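Local coordinates for protein polyketide biosynthesis 3-hydroxy-3-methylglutaryl-ACP synthase PksG (Bacillus subtilis, PDB 4YXT) that catalyses the aldol condensation of acetyl-ACP with a beta-ketothioester polyketide intermediate during biosynthesis of the antibiotic bacillaene, at residues Y94-Y98 against L99-R103; C223-Q226 against T227-Y231. The protein carries 1 engineered substitution. All coordinates share one frame; numbering follows the deposited sequence.

Overall arrangement
Contact 1 comes first along the chain, at the end of helix 91-99 and in the loop leading to strand 106-111; contact 2 follows within the long helix 213-234. Within one subunit they lie on opposite sides of the chain's centre, with centres about 37 Å and nearest atoms about 28 Å apart, and never touch. Helix 91-99 packs on strands 74-80 and 137-145 of the large mixed sheet, helix 213-234 on strands 184-195, 319-327 and 331-339, so the two flank different parts of this thiolase-like fold. The dimer brings them together: Arg103 packs on Gln226 of the second subunit, and Glu230 on Asn104 of the second subunit, placing both regions at the subunit interface.

Contact 1: residues Y94-Y98 against L99-R103; sequences YIHEY and LGLNR
Ile95 and Leu99, one helical turn apart, lie side by side and point the same way, with Ile95 CG2 only 3.4 Å from Leu99 CD1, a tight methyl contact. Both also touch helix 51-64, through Val56 and Ala59 respectively. His96 and Leu101 instead meet at a slant: ND1 of the imidazole lies 3.4 Å from Leu101 CB. Having CG anti to the backbone N (chi1 173°) lets the His96 ring reach Leu101 even though its CB starts out away from it. There ND1 is buried without a polar partner in the model, while both side chains rest on Leu77 of strand 74-80.

Backbone bonds close the helix. Leu99 N bonds to Ile95 O at 3.0 Å, and Leu101 N returns to His96 O at 3.2 Å. Gly100 N binds Glu97 O at 3.1 Å from above the carbonyl plane. Lys71 NZ bonds to the carbonyl oxygens of Leu99 and Gly100, and Arg103 NH2 bonds to Tyr194 OH of the second subunit. Gly100 turns the chain with a positive phi of 66°, and the bonds folded back over the last turn make this a Schellman motif ending helix 91-99.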
ATOM      1  N   TYR A  94     -13.018   0.160  -6.726  1.00 25.02           N
ATOM      2  CA  TYR A  94     -14.367   0.717  -6.567  1.00 24.16           C
ATOM      3  C   TYR A  94     -14.394   2.243  -6.603  1.00 26.48           C
ATOM      4  O   TYR A  94     -15.256   2.822  -7.255  1.00 26.44           O
ATOM      5  CB  TYR A  94     -14.951   0.260  -5.230  1.00 25.59           C
ATOM      6  CG  TYR A  94     -15.331  -1.208  -5.189  1.00 26.11           C
ATOM      7  CD1 TYR A  94     -16.288  -1.699  -6.068  1.00 27.82           C
ATOM      8  CD2 TYR A  94     -14.729  -2.093  -4.319  1.00 27.01           C
ATOM      9  CE1 TYR A  94     -16.660  -3.003  -6.054  1.00 28.47           C
ATOM     10  CE2 TYR A  94     -15.101  -3.420  -4.285  1.00 29.50           C
ATOM     11  CZ  TYR A  94     -16.083  -3.867  -5.155  1.00 30.06           C
ATOM     12  OH  TYR A  94     -16.522  -5.187  -5.170  1.00 30.02           O
ATOM     13  N   ILE A  95     -13.457   2.906  -5.905  1.00 24.43           N
ATOM     14  CA  ILE A  95     -13.419   4.360  -5.914  1.00 24.55           C
ATOM     15  C   ILE A  95     -13.258   4.876  -7.340  1.00 22.99           C
ATOM     16  O   ILE A  95     -13.932   5.782  -7.753  1.00 22.55           O
ATOM     17  CB  ILE A  95     -12.263   4.964  -5.112  1.00 23.49           C
ATOM     18  CG1 ILE A  95     -12.258   4.534  -3.654  1.00 24.97           C
ATOM     19  CG2 ILE A  95     -12.295   6.458  -5.182  1.00 23.50           C
ATOM     20  CD1 ILE A  95     -13.600   4.499  -3.074  1.00 28.73           C
ATOM     21  N   HIS A  96     -12.343   4.281  -8.079  1.00 24.38           N
ATOM     22  CA  HIS A  96     -12.118   4.642  -9.466  1.00 24.93           C
ATOM     23  C   HIS A  96     -13.390   4.535 -10.358  1.00 24.87           C
ATOM     24  O   HIS A  96     -13.701   5.432 -11.139  1.00 23.91           O
ATOM     25  CB  HIS A  96     -11.007   3.742 -10.001  1.00 24.44           C
ATOM     26  CG  HIS A  96     -10.763   3.882 -11.451  1.00 21.75           C
ATOM     27  ND1 HIS A  96      -9.806   4.732 -11.960  1.00 22.90           N
ATOM     28  CD2 HIS A  96     -11.334   3.276 -12.512  1.00 21.12           C
ATOM     29  CE1 HIS A  96      -9.801   4.653 -13.275  1.00 19.42           C
ATOM     30  NE2 HIS A  96     -10.702   3.762 -13.632  1.00 21.47           N
ATOM     31  N   GLU A  97     -14.105   3.431 -10.234  1.00 27.20           N
ATOM     32  CA  GLU A  97     -15.319   3.199 -11.008  1.00 29.76           C
ATOM     33  C   GLU A  97     -16.378   4.269 -10.721  1.00 29.83           C
ATOM     34  O   GLU A  97     -16.955   4.865 -11.617  1.00 33.99           O
ATOM     35  CB  GLU A  97     -15.859   1.785 -10.662  1.00 33.67           C
ATOM     36  CG  GLU A  97     -17.217   1.398 -11.267  1.00 38.40           C
ATOM     37  CD  GLU A  97     -17.175   1.146 -12.776  1.00 42.82           C
ATOM     38  OE1 GLU A  97     -16.189   1.541 -13.428  1.00 47.40           O
ATOM     39  OE2 GLU A  97     -18.137   0.549 -13.322  1.00 50.49           O
ATOM     40  N   TYR A  98     -16.683   4.507  -9.462  1.00 31.41           N
ATOM     41  CA  TYR A  98     -17.801   5.395  -9.153  1.00 29.71           C
ATOM     42  C   TYR A  98     -17.422   6.867  -9.243  1.00 27.61           C
ATOM     43  O   TYR A  98     -18.300   7.731  -9.247  1.00 32.16           O
ATOM     44  CB  TYR A  98     -18.389   5.045  -7.789  1.00 29.85           C
ATOM     45  CG  TYR A  98     -19.173   3.762  -7.796  1.00 29.53           C
ATOM     46  CD1 TYR A  98     -18.545   2.550  -7.590  1.00 29.13           C
ATOM     47  CD2 TYR A  98     -20.554   3.768  -8.010  1.00 29.86           C
ATOM     48  CE1 TYR A  98     -19.246   1.352  -7.625  1.00 29.49           C
ATOM     49  CE2 TYR A  98     -21.277   2.575  -8.033  1.00 32.18           C
ATOM     50  CZ  TYR A  98     -20.611   1.373  -7.841  1.00 33.28           C
ATOM     51  OH  TYR A  98     -21.301   0.204  -7.843  1.00 30.22           O
ATOM     52  N   LEU A  99     -16.127   7.172  -9.239  1.00 26.92           N
ATOM     53  CA  LEU A  99     -15.671   8.516  -9.620  1.00 24.40           C
ATOM     54  C   LEU A  99     -15.569   8.725 -11.140  1.00 26.12           C
ATOM     55  O   LEU A  99     -15.439   9.869 -11.583  1.00 24.20           O
ATOM     56  CB  LEU A  99     -14.342   8.855  -9.009  1.00 22.91           C
ATOM     57  CG  LEU A  99     -14.340   8.974  -7.486  1.00 21.60           C
ATOM     58  CD1 LEU A  99     -12.947   9.253  -6.991  1.00 21.43           C
ATOM     59  CD2 LEU A  99     -15.287  10.060  -6.982  1.00 21.55           C
ATOM     60  N   GLY A 100     -15.650   7.657 -11.934  1.00 26.14           N
ATOM     61  CA  GLY A 100     -15.608   7.807 -13.379  1.00 22.30           C
ATOM     62  C   GLY A 100     -14.283   8.308 -13.825  1.00 22.70           C
ATOM     63  O   GLY A 100     -14.231   9.110 -14.727  1.00 21.53           O
ATOM     64  N   LEU A 101     -13.193   7.849 -13.187  1.00 22.41           N
ATOM     65  CA  LEU A 101     -11.843   8.219 -13.607  1.00 23.96           C
ATOM     66  C   LEU A 101     -11.443   7.532 -14.933  1.00 25.02           C
ATOM     67  O   LEU A 101     -12.116   6.601 -15.369  1.00 23.85           O
ATOM     68  CB  LEU A 101     -10.809   7.890 -12.500  1.00 25.71           C
ATOM     69  CG  LEU A 101     -11.045   8.463 -11.104  1.00 24.25           C
ATOM     70  CD1 LEU A 101      -9.877   8.076 -10.190  1.00 23.42           C
ATOM     71  CD2 LEU A 101     -11.182   9.979 -11.218  1.00 25.80           C
ATOM     72  N   ASN A 102     -10.424   8.073 -15.598  1.00 24.32           N
ATOM     73  CA  ASN A 102      -9.919   7.521 -16.842  1.00 28.39           C
ATOM     74  C   ASN A 102      -9.314   6.134 -16.579  1.00 29.70           C
ATOM     75  O   ASN A 102      -8.650   5.941 -15.550  1.00 30.22           O
ATOM     76  CB  ASN A 102      -8.805   8.460 -17.365  1.00 31.60           C
ATOM     77  CG  ASN A 102      -8.097   7.940 -18.626  1.00 34.41           C
ATOM     78  OD1 ASN A 102      -8.544   7.020 -19.305  1.00 36.41           O
ATOM     79  ND2 ASN A 102      -6.971   8.536 -18.923  1.00 36.31           N
ATOM     80  N   ARG A 103      -9.455   5.185 -17.501  1.00 28.38           N
ATOM     81  CA  ARG A 103      -8.855   3.842 -17.264  1.00 26.11           C
ATOM     82  C   ARG A 103      -7.331   3.879 -17.259  1.00 25.84           C
ATOM     83  O   ARG A 103      -6.681   2.951 -16.751  1.00 25.04           O
ATOM     84  CB  ARG A 103      -9.329   2.806 -18.291  1.00 27.32           C
ATOM     85  CG  ARG A 103     -10.822   2.564 -18.356  1.00 28.87           C
ATOM     86  CD  ARG A 103     -11.413   3.118 -19.652  1.00 34.51           C
ATOM     87  NE  ARG A 103     -11.206   2.170 -20.734  1.00 35.70           N
ATOM     88  CZ  ARG A 103     -10.939   2.459 -21.996  1.00 32.62           C
ATOM     89  NH1 ARG A 103     -10.863   3.713 -22.457  1.00 32.96           N
ATOM     90  NH2 ARG A 103     -10.730   1.436 -22.801  1.00 34.05           N
TER

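Contact 2: residues C223-Q226 against T227-Y231; sequences CCEQ and TFLEY
The peptide carbonyl of Cys223 is gripped twice by Thr227, whose two donors come in from opposite sides of the carbonyl plane: the backbone N at 2.8 Å from Cys223 O, and the hydroxyl OG1 at 2.7 Å. Each donor is tilted by only a little more than 20° out of that plane. Thr227 OG1 sits between its own backbone N and carbonyl carbon (chi1 54°), which turns the hydroxyl back to the preceding helical turn; its CG2 methyl lies 3.1 Å from the same Cys223 O.

The Gln226 side chain runs alongside that of Leu229, the two pointing the same way. A bend at chi2 (-64°) brings Gln226 NE2 to 3.8 Å from Leu229 CD2, a van der Waals contact between the amide nitrogen and a methyl. Glu230 leans on the same turn, its CG 3.2 Å from Gln226 O, which also accepts the Glu230 backbone N at 2.8 Å. Leu229 N bonds to Glu225 O at 3.1 Å, continuing the helix.

The Phe228 ring makes edge-to-face stacks with Tyr240 and Phe334. Glu225 makes a salt bridge to Lys267, and the side chain of Cys224 lies about 9 Å from that of His250, the proton donor/acceptor inferred from relatives.

Chemically, the buried threonine hydroxyl is satisfied by its own helix, in the way common for threonines within helices, and the two donors on Cys223 O would be expected to polarise that carbonyl.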
ATOM      1  N   CYS A 223       8.743   9.655  18.330  1.00 22.87           N
ATOM      2  CA  CYS A 223       8.793   9.942  16.909  1.00 24.87           C
ATOM      3  C   CYS A 223       8.591  11.427  16.620  1.00 26.29           C
ATOM      4  O   CYS A 223       9.218  11.964  15.705  1.00 21.93           O
ATOM      5  CB  CYS A 223       7.819   9.130  16.069  1.00 25.07           C
ATOM      6  SG  CYS A 223       7.975   7.299  16.024  1.00 25.97           S
ATOM      7  N   CYS A 224       7.710  12.084  17.375  1.00 27.52           N
ATOM      8  CA  CYS A 224       7.567  13.528  17.227  1.00 27.94           C
ATOM      9  C   CYS A 224       8.928  14.272  17.352  1.00 28.08           C
ATOM     10  O   CYS A 224       9.281  15.125  16.513  1.00 27.67           O
ATOM     11  CB  CYS A 224       6.542  14.048  18.221  1.00 29.32           C
ATOM     12  SG  CYS A 224       6.050  15.687  17.782  1.00 29.50           S
ATOM     13  N   GLU A 225       9.746  13.893  18.323  1.00 26.31           N
ATOM     14  CA  GLU A 225      11.075  14.513  18.453  1.00 26.04           C
ATOM     15  C   GLU A 225      12.075  14.038  17.386  1.00 26.74           C
ATOM     16  O   GLU A 225      12.847  14.843  16.846  1.00 22.22           O
ATOM     17  CB  GLU A 225      11.634  14.248  19.853  1.00 29.85           C
ATOM     18  CG  GLU A 225      13.147  14.384  19.993  1.00 34.68           C
ATOM     19  CD  GLU A 225      13.635  14.012  21.395  1.00 42.99           C
ATOM     20  OE1 GLU A 225      12.801  13.970  22.340  1.00 40.95           O
ATOM     21  OE2 GLU A 225      14.857  13.744  21.551  1.00 50.48           O
ATOM     22  N   GLN A 226      12.116  12.739  17.081  1.00 27.70           N
ATOM     23  CA  GLN A 226      13.118  12.271  16.111  1.00 27.88           C
ATOM     24  C   GLN A 226      12.827  12.765  14.726  1.00 24.65           C
ATOM     25  O   GLN A 226      13.733  13.151  13.987  1.00 22.65           O
ATOM     26  CB  GLN A 226      13.247  10.753  16.101  1.00 28.56           C
ATOM     27  CG  GLN A 226      13.830  10.216  17.398  1.00 32.46           C
ATOM     28  CD  GLN A 226      15.260  10.673  17.663  1.00 31.56           C
ATOM     29  OE1 GLN A 226      15.669  10.851  18.814  1.00 38.28           O
ATOM     30  NE2 GLN A 226      16.021  10.862  16.599  1.00 31.27           N
ATOM     31  N   THR A 227      11.561  12.795  14.362  1.00 22.64           N
ATOM     32  CA  THR A 227      11.238  13.269  13.012  1.00 22.00           C
ATOM     33  C   THR A 227      11.725  14.696  12.811  1.00 21.43           C
ATOM     34  O   THR A 227      12.287  15.054  11.762  1.00 21.53           O
ATOM     35  CB  THR A 227       9.724  13.123  12.686  1.00 21.97           C
ATOM     36  OG1 THR A 227       8.921  13.766  13.672  1.00 20.27           O
ATOM     37  CG2 THR A 227       9.333  11.680  12.579  1.00 20.88           C
ATOM     38  N   PHE A 228      11.554  15.539  13.826  1.00 22.38           N
ATOM     39  CA  PHE A 228      11.993  16.930  13.690  1.00 21.41           C
ATOM     40  C   PHE A 228      13.503  17.046  13.619  1.00 21.81           C
ATOM     41  O   PHE A 228      14.033  17.836  12.848  1.00 21.27           O
ATOM     42  CB  PHE A 228      11.438  17.873  14.787  1.00 22.31           C
ATOM     43  CG  PHE A 228      11.757  19.320  14.506  1.00 23.39           C
ATOM     44  CD1 PHE A 228      11.180  19.950  13.440  1.00 23.79           C
ATOM     45  CD2 PHE A 228      12.733  20.003  15.233  1.00 24.37           C
ATOM     46  CE1 PHE A 228      11.529  21.255  13.093  1.00 25.50           C
ATOM     47  CE2 PHE A 228      13.066  21.320  14.900  1.00 27.19           C
ATOM     48  CZ  PHE A 228      12.443  21.946  13.841  1.00 26.10           C
ATOM     49  N   LEU A 229      14.184  16.308  14.484  1.00 25.04           N
ATOM     50  CA  LEU A 229      15.640  16.146  14.437  1.00 26.00           C
ATOM     51  C   LEU A 229      16.091  15.749  13.018  1.00 25.31           C
ATOM     52  O   LEU A 229      17.036  16.374  12.412  1.00 22.25           O
ATOM     53  CB  LEU A 229      16.065  15.034  15.409  1.00 30.33           C
ATOM     54  CG  LEU A 229      17.260  15.167  16.346  1.00 37.36           C
ATOM     55  CD1 LEU A 229      16.702  15.435  17.745  1.00 40.81           C
ATOM     56  CD2 LEU A 229      18.182  13.933  16.357  1.00 36.91           C
ATOM     57  N   GLU A 230      15.415  14.749  12.436  1.00 23.29           N
ATOM     58  CA  GLU A 230      15.814  14.340  11.066  1.00 26.86           C
ATOM     59  C   GLU A 230      15.601  15.486  10.033  1.00 26.59           C
ATOM     60  O   GLU A 230      16.487  15.808   9.213  1.00 28.23           O
ATOM     61  CB  GLU A 230      15.120  13.054  10.645  1.00 30.10           C
ATOM     62  CG  GLU A 230      15.370  11.866  11.579  1.00 37.27           C
ATOM     63  CD  GLU A 230      16.698  11.114  11.297  1.00 42.86           C
ATOM     64  OE1 GLU A 230      17.563  11.631  10.514  1.00 43.67           O
ATOM     65  OE2 GLU A 230      16.870   9.998  11.871  1.00 38.68           O
ATOM     66  N   TYR A 231      14.441  16.128  10.104  1.00 24.67           N
ATOM     67  CA  TYR A 231      14.136  17.284   9.245  1.00 25.13           C
ATOM     68  C   TYR A 231      15.184  18.376   9.343  1.00 24.40           C
ATOM     69  O   TYR A 231      15.623  18.910   8.342  1.00 25.22           O
ATOM     70  CB  TYR A 231      12.798  17.837   9.667  1.00 23.34           C
ATOM     71  CG  TYR A 231      12.285  19.023   8.896  1.00 26.18           C
ATOM     72  CD1 TYR A 231      12.642  20.303   9.282  1.00 26.48           C
ATOM     73  CD2 TYR A 231      11.362  18.880   7.853  1.00 24.11           C
ATOM     74  CE1 TYR A 231      12.155  21.414   8.635  1.00 26.83           C
ATOM     75  CE2 TYR A 231      10.870  19.990   7.198  1.00 25.69           C
ATOM     76  CZ  TYR A 231      11.275  21.255   7.598  1.00 27.57           C
ATOM     77  OH  TYR A 231      10.805  22.405   7.036  1.00 26.87           O
TER